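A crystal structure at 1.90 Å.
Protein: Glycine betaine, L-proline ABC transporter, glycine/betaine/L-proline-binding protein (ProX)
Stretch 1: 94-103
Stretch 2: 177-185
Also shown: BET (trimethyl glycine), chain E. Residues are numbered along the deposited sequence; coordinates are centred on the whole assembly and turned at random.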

ATOM      1  N   ASN A  94      -6.001   9.357  -2.852  1.00 12.34           N
ATOM      2  CA  ASN A  94      -7.211   8.658  -2.357  1.00 12.37           C
ATOM      3  C   ASN A  94      -7.152   8.386  -0.845  1.00 12.19           C
ATOM      4  O   ASN A  94      -8.140   7.935  -0.245  1.00 11.90           O
ATOM      5  N   TYR A  95      -5.970   8.613  -0.258  1.00 11.49           N
ATOM      6  CA  TYR A  95      -5.735   8.374   1.155  1.00 11.75           C
ATOM      7  C   TYR A  95      -4.577   9.298   1.566  1.00 11.99           C
ATOM      8  O   TYR A  95      -3.549   9.354   0.862  1.00 11.61           O
ATOM      9  N   GLU A  96      -4.711   9.998   2.696  1.00 12.48           N
ATOM     10  CA  GLU A  96      -3.622  10.860   3.197  1.00 12.74           C
ATOM     11  C   GLU A  96      -3.210  10.447   4.604  1.00 12.36           C
ATOM     12  O   GLU A  96      -4.067  10.129   5.425  1.00 12.36           O
ATOM     13  N   GLY A  97      -1.887  10.452   4.851  1.00 11.82           N
ATOM     14  CA  GLY A  97      -1.328  10.166   6.150  1.00 11.89           C
ATOM     15  C   GLY A  97      -0.434   8.942   6.213  1.00 11.60           C
ATOM     16  O   GLY A  97      -0.224   8.390   7.314  1.00 12.05           O
ATOM     17  N   THR A  98       0.173   8.558   5.090  1.00 10.67           N
ATOM     18  CA  THR A  98       1.048   7.387   5.105  1.00 10.51           C
ATOM     19  C   THR A  98       2.343   7.698   5.809  1.00 10.90           C
ATOM     20  O   THR A  98       2.798   8.839   5.773  1.00 10.95           O
ATOM     21  N   ILE A  99       2.986   6.664   6.367  1.00 10.99           N
ATOM     22  CA  ILE A  99       4.382   6.806   6.799  1.00 11.93           C
ATOM     23  C   ILE A  99       5.011   5.457   6.488  1.00 12.40           C
ATOM     24  O   ILE A  99       4.359   4.412   6.723  1.00 12.60           O
ATOM     25  N   GLN A 100       6.251   5.444   6.017  1.00 12.09           N
ATOM     26  CA  GLN A 100       7.006   4.187   5.921  1.00 11.95           C
ATOM     27  C   GLN A 100       8.292   4.392   6.710  1.00 12.00           C
ATOM     28  O   GLN A 100       8.752   5.521   6.884  1.00 11.69           O
ATOM     29  N   GLY A 101       8.833   3.309   7.268  1.00 11.83           N
ATOM     30  CA  GLY A 101      10.078   3.460   8.024  1.00 12.58           C
ATOM     31  C   GLY A 101      10.537   2.143   8.649  1.00 12.80           C
ATOM     32  O   GLY A 101       9.971   1.078   8.364  1.00 12.32           O
ATOM     33  N   PHE A 102      11.599   2.246   9.447  1.00 13.38           N
ATOM     34  CA  PHE A 102      12.241   1.134  10.091  1.00 14.02           C
ATOM     35  C   PHE A 102      11.467   0.930  11.399  1.00 13.92           C
ATOM     36  O   PHE A 102      11.224   1.881  12.159  1.00 13.93           O
ATOM     37  N   VAL A 103      11.095  -0.312  11.664  1.00 14.16           N
ATOM     38  CA  VAL A 103      10.258  -0.644  12.796  1.00 14.38           C
ATOM     39  C   VAL A 103      10.872  -1.751  13.622  1.00 15.43           C
ATOM     40  O   VAL A 103      11.404  -2.750  13.090  1.00 15.53           O
ATOM     41  N   ILE A 177      13.936  -7.731  16.322  1.00 27.21           N
ATOM     42  CA  ILE A 177      13.757  -7.861  14.886  1.00 25.13           C
ATOM     43  C   ILE A 177      13.616  -6.421  14.370  1.00 23.51           C
ATOM     44  O   ILE A 177      13.045  -5.533  15.071  1.00 22.14           O
ATOM     45  N   LEU A 178      14.152  -6.216  13.167  1.00 22.09           N
ATOM     46  CA  LEU A 178      14.028  -4.979  12.401  1.00 20.64           C
ATOM     47  C   LEU A 178      13.300  -5.283  11.078  1.00 19.42           C
ATOM     48  O   LEU A 178      13.712  -6.210  10.322  1.00 20.49           O
ATOM     49  N   VAL A 179      12.224  -4.533  10.797  1.00 17.82           N
ATOM     50  CA  VAL A 179      11.432  -4.697   9.553  1.00 16.58           C
ATOM     51  C   VAL A 179      11.104  -3.313   8.966  1.00 15.87           C
ATOM     52  O   VAL A 179      11.066  -2.341   9.729  1.00 15.84           O
ATOM     53  N   PRO A 180      10.869  -3.224   7.637  1.00 15.10           N
ATOM     54  CA  PRO A 180      10.296  -2.007   7.144  1.00 14.35           C
ATOM     55  C   PRO A 180       8.768  -2.194   7.325  1.00 14.32           C
ATOM     56  O   PRO A 180       8.246  -3.295   7.074  1.00 15.20           O
ATOM     57  N   LEU A 181       8.111  -1.217   7.917  1.00 13.71           N
ATOM     58  CA  LEU A 181       6.647  -1.272   8.074  1.00 13.05           C
ATOM     59  C   LEU A 181       6.102   0.113   7.717  1.00 12.62           C
ATOM     60  O   LEU A 181       6.851   1.011   7.347  1.00 12.74           O
ATOM     61  N   TRP A 182       4.789   0.278   7.793  1.00 11.99           N
ATOM     62  CA  TRP A 182       4.190   1.490   7.297  1.00 11.32           C
ATOM     63  C   TRP A 182       2.882   1.627   7.981  1.00 11.54           C
ATOM     64  O   TRP A 182       2.368   0.644   8.589  1.00 10.97           O
ATOM     65  N   LYS A 183       2.351   2.853   7.924  1.00 11.45           N
ATOM     66  CA  LYS A 183       0.964   3.102   8.279  1.00 11.75           C
ATOM     67  C   LYS A 183       0.278   3.604   7.021  1.00 10.92           C
ATOM     68  O   LYS A 183       0.885   4.327   6.211  1.00 11.05           O
ATOM     69  N   PRO A 184      -1.007   3.248   6.844  1.00 10.49           N
ATOM     70  CA  PRO A 184      -1.898   2.571   7.778  1.00 11.03           C
ATOM     71  C   PRO A 184      -1.643   1.067   7.824  1.00 11.22           C
ATOM     72  O   PRO A 184      -1.510   0.436   6.776  1.00 11.55           O
ATOM     73  N   HIS A 185      -1.581   0.497   9.026  1.00 11.72           N
ATOM     74  CA  HIS A 185      -1.460  -0.957   9.145  1.00 12.01           C
ATOM     75  C   HIS A 185      -1.968  -1.355  10.507  1.00 12.82           C
ATOM     76  O   HIS A 185      -1.673  -0.663  11.513  1.00 13.96           O
TER

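The most unusual feature of this contact lies where the pairing ends: a cis peptide bond precedes P184 and the C-gamma endo proline ring packs against Y95. The Y95 side chain (chi1 t) points toward the second stretch, its CE1 lies 3.6 Å from P184 CD, and P184 CG sits 4.2 Å from the centroid of the Y95 ring, an off-centre CH-pi contact. Y95 OH finds its hydrogen bond elsewhere in the structure.

Beyond this contact the chains run antiparallel, joined by six backbone hydrogen bonds, two in each of the pairs I99–K183, G101–L181 and V103–V179. These same pairs direct their side chains to one face of the sheet, with G101 contributing none. V103 (chi1 t) is the most extensively covered residue: its CG2 lies 3.5 Å from L181 CB, while its CB lies 3.9 Å from CG2 of V179 (chi1 m). L181 adopts an off-rotamer chi1 of -113°. Farther along this face, I99 (m, t) and K183 (m, t, t, t) are partly exposed, and the lysine's end leads away from the first stretch.

Q100, F102, P180 and W182 occupy the other face. F102 (chi1 m) meets the neighbouring L178 (t, p), whose CA-to-CB bond points sideways but whose end comes nearer, bringing L178 CD1 to 4.0 Å from F102 CD2. Q100 and W182, both chi1 p, approach at their bases, CB to CB 4.3 Å, before their ends lead away. The polar end of Q100 is hydrogen-bonded elsewhere in the structure. The indole of W182 instead offers one face to trimethyl glycine, with W182 CD2 3.5 Å from BET C2, a methyl carbon on the quaternary nitrogen; such an aromatic surface suits a cationic ammonium group and fits a betaine-binding protein.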

ATOM      1  CB  ASN A  94      -7.448   7.351  -3.129  1.00 12.30           C
ATOM      2  CG  ASN A  94      -6.300   6.369  -3.004  1.00 11.98           C
ATOM      3  OD1 ASN A  94      -5.947   5.943  -1.902  1.00 11.74           O
ATOM      4  ND2 ASN A  94      -5.739   5.979  -4.143  1.00 11.85           N
ATOM      5  CB  TYR A  95      -5.348   6.873   1.453  1.00 11.31           C
ATOM      6  CG  TYR A  95      -4.942   6.691   2.932  1.00 11.48           C
ATOM      7  CD1 TYR A  95      -3.611   6.914   3.351  1.00 11.32           C
ATOM      8  CD2 TYR A  95      -5.920   6.364   3.917  1.00 11.92           C
ATOM      9  CE1 TYR A  95      -3.245   6.816   4.698  1.00 11.50           C
ATOM     10  CE2 TYR A  95      -5.558   6.263   5.271  1.00 12.28           C
ATOM     11  CZ  TYR A  95      -4.238   6.509   5.639  1.00 12.11           C
ATOM     12  OH  TYR A  95      -3.864   6.386   6.949  1.00 13.10           O
ATOM     13  CB  GLU A  96      -4.009  12.361   3.180  1.00 15.05           C
ATOM     14  CG  GLU A  96      -4.311  12.832   1.746  1.00 16.68           C
ATOM     15  CD  GLU A  96      -4.548  14.322   1.606  1.00 19.98           C
ATOM     16  OE1 GLU A  96      -4.202  15.081   2.520  1.00 22.85           O
ATOM     17  OE2 GLU A  96      -5.038  14.741   0.534  1.00 20.51           O
ATOM     18  CB  THR A  98       1.429   6.842   3.697  1.00 10.24           C
ATOM     19  OG1 THR A  98       2.229   7.815   2.977  1.00 10.54           O
ATOM     20  CG2 THR A  98       0.129   6.496   2.913  1.00  9.91           C
ATOM     21  CB  ILE A  99       4.464   7.048   8.345  1.00 12.79           C
ATOM     22  CG1 ILE A  99       3.767   8.342   8.758  1.00 13.21           C
ATOM     23  CG2 ILE A  99       5.903   6.942   8.885  1.00 13.66           C
ATOM     24  CD1 ILE A  99       3.689   8.530  10.286  1.00 14.64           C
ATOM     25  CB  GLN A 100       7.304   3.808   4.440  1.00 12.68           C
ATOM     26  CG  GLN A 100       7.964   4.962   3.653  1.00 14.57           C
ATOM     27  CD  GLN A 100       8.642   4.564   2.345  1.00 16.16           C
ATOM     28  OE1 GLN A 100       8.409   3.472   1.795  1.00 16.85           O
ATOM     29  NE2 GLN A 100       9.467   5.484   1.800  1.00 16.29           N
ATOM     30  CB  PHE A 102      13.687   1.530  10.428  1.00 15.21           C
ATOM     31  CG  PHE A 102      14.673   1.487   9.264  1.00 15.70           C
ATOM     32  CD1 PHE A 102      14.358   1.941   7.997  1.00 15.46           C
ATOM     33  CD2 PHE A 102      15.959   1.004   9.494  1.00 16.87           C
ATOM     34  CE1 PHE A 102      15.302   1.935   6.968  1.00 16.12           C
ATOM     35  CE2 PHE A 102      16.907   0.966   8.473  1.00 17.62           C
ATOM     36  CZ  PHE A 102      16.587   1.450   7.202  1.00 16.91           C
ATOM     37  CB  VAL A 103       8.851  -1.081  12.300  1.00 13.63           C
ATOM     38  CG1 VAL A 103       8.024  -1.711  13.416  1.00 13.98           C
ATOM     39  CG2 VAL A 103       8.115   0.123  11.699  1.00 12.75           C
ATOM     40  CB  ILE A 177      12.517  -8.744  14.511  1.00 24.81           C
ATOM     41  CG1 ILE A 177      12.500  -9.089  13.013  1.00 24.26           C
ATOM     42  CG2 ILE A 177      11.196  -8.074  14.918  1.00 23.78           C
ATOM     43  CD1 ILE A 177      11.377  -9.995  12.530  1.00 23.07           C
ATOM     44  CB  LEU A 178      15.431  -4.447  12.111  1.00 20.69           C
ATOM     45  CG  LEU A 178      15.566  -3.175  11.274  1.00 19.79           C
ATOM     46  CD1 LEU A 178      14.925  -1.974  11.958  1.00 18.68           C
ATOM     47  CD2 LEU A 178      17.046  -2.950  10.991  1.00 20.40           C
ATOM     48  CB  VAL A 179      10.090  -5.451   9.812  1.00 15.70           C
ATOM     49  CG1 VAL A 179      10.322  -6.906  10.289  1.00 16.62           C
ATOM     50  CG2 VAL A 179       9.163  -4.665  10.744  1.00 15.13           C
ATOM     51  CB  PRO A 180      10.728  -1.981   5.670  1.00 14.08           C
ATOM     52  CG  PRO A 180      10.875  -3.428   5.293  1.00 14.94           C
ATOM     53  CD  PRO A 180      11.261  -4.162   6.548  1.00 15.47           C
ATOM     54  CB  LEU A 181       6.196  -1.723   9.475  1.00 13.09           C
ATOM     55  CG  LEU A 181       5.489  -3.090   9.473  1.00 13.22           C
ATOM     56  CD1 LEU A 181       5.230  -3.607  10.882  1.00 14.22           C
ATOM     57  CD2 LEU A 181       4.172  -3.039   8.681  1.00 12.95           C
ATOM     58  CB  TRP A 182       4.016   1.443   5.755  1.00 11.40           C
ATOM     59  CG  TRP A 182       3.230   0.228   5.284  1.00 11.39           C
ATOM     60  CD1 TRP A 182       1.842   0.076   5.150  1.00 11.13           C
ATOM     61  CD2 TRP A 182       3.800  -1.064   4.950  1.00 11.61           C
ATOM     62  NE1 TRP A 182       1.528  -1.200   4.707  1.00 11.58           N
ATOM     63  CE2 TRP A 182       2.673  -1.942   4.598  1.00 11.69           C
ATOM     64  CE3 TRP A 182       5.114  -1.560   4.883  1.00 11.87           C
ATOM     65  CZ2 TRP A 182       2.868  -3.258   4.195  1.00 12.15           C
ATOM     66  CZ3 TRP A 182       5.303  -2.895   4.494  1.00 12.22           C
ATOM     67  CH2 TRP A 182       4.207  -3.724   4.147  1.00 12.40           C
ATOM     68  CB  LYS A 183       0.817   4.130   9.440  1.00 12.32           C
ATOM     69  CG  LYS A 183       1.420   3.673  10.750  1.00 13.11           C
ATOM     70  CD  LYS A 183       1.222   4.722  11.863  1.00 13.68           C
ATOM     71  CE  LYS A 183       1.451   4.117  13.258  1.00 15.02           C
ATOM     72  NZ  LYS A 183       1.584   5.212  14.284  1.00 15.75           N
ATOM     73  CB  PRO A 184      -3.310   2.840   7.193  1.00 10.67           C
ATOM     74  CG  PRO A 184      -3.054   2.995   5.708  1.00 10.38           C
ATOM     75  CD  PRO A 184      -1.676   3.658   5.603  1.00 10.00           C
ATOM     76  CB  HIS A 185      -0.006  -1.433   8.925  1.00 11.55           C
ATOM     77  CG  HIS A 185       0.096  -2.889   8.504  1.00 11.70           C
ATOM     78  ND1 HIS A 185      -0.153  -3.896   9.355  1.00 12.90           N
ATOM     79  CD2 HIS A 185       0.351  -3.482   7.270  1.00 12.05           C
ATOM     80  CE1 HIS A 185       0.010  -5.096   8.728  1.00 13.04           C
ATOM     81  NE2 HIS A 185       0.322  -4.853   7.456  1.00 12.44           N
TER
HETATM   82  N   BET E 310       3.517  -0.410   0.760  1.00 21.24           N
HETATM   83  CA  BET E 310       3.452   0.266  -0.547  1.00 22.93           C
HETATM   84  C   BET E 310       4.859   0.786  -0.878  1.00 25.81           C
HETATM   85  O   BET E 310       5.814   0.072  -1.286  1.00 21.29           O
HETATM   86  OXT BET E 310       5.018   1.972  -0.676  1.00 31.67           O
HETATM   87  C1  BET E 310       2.180  -0.814   1.227  1.00 21.38           C
HETATM   88  C2  BET E 310       4.077   0.482   1.768  1.00 21.25           C
HETATM   89  C3  BET E 310       4.384  -1.600   0.652  1.00 18.99           C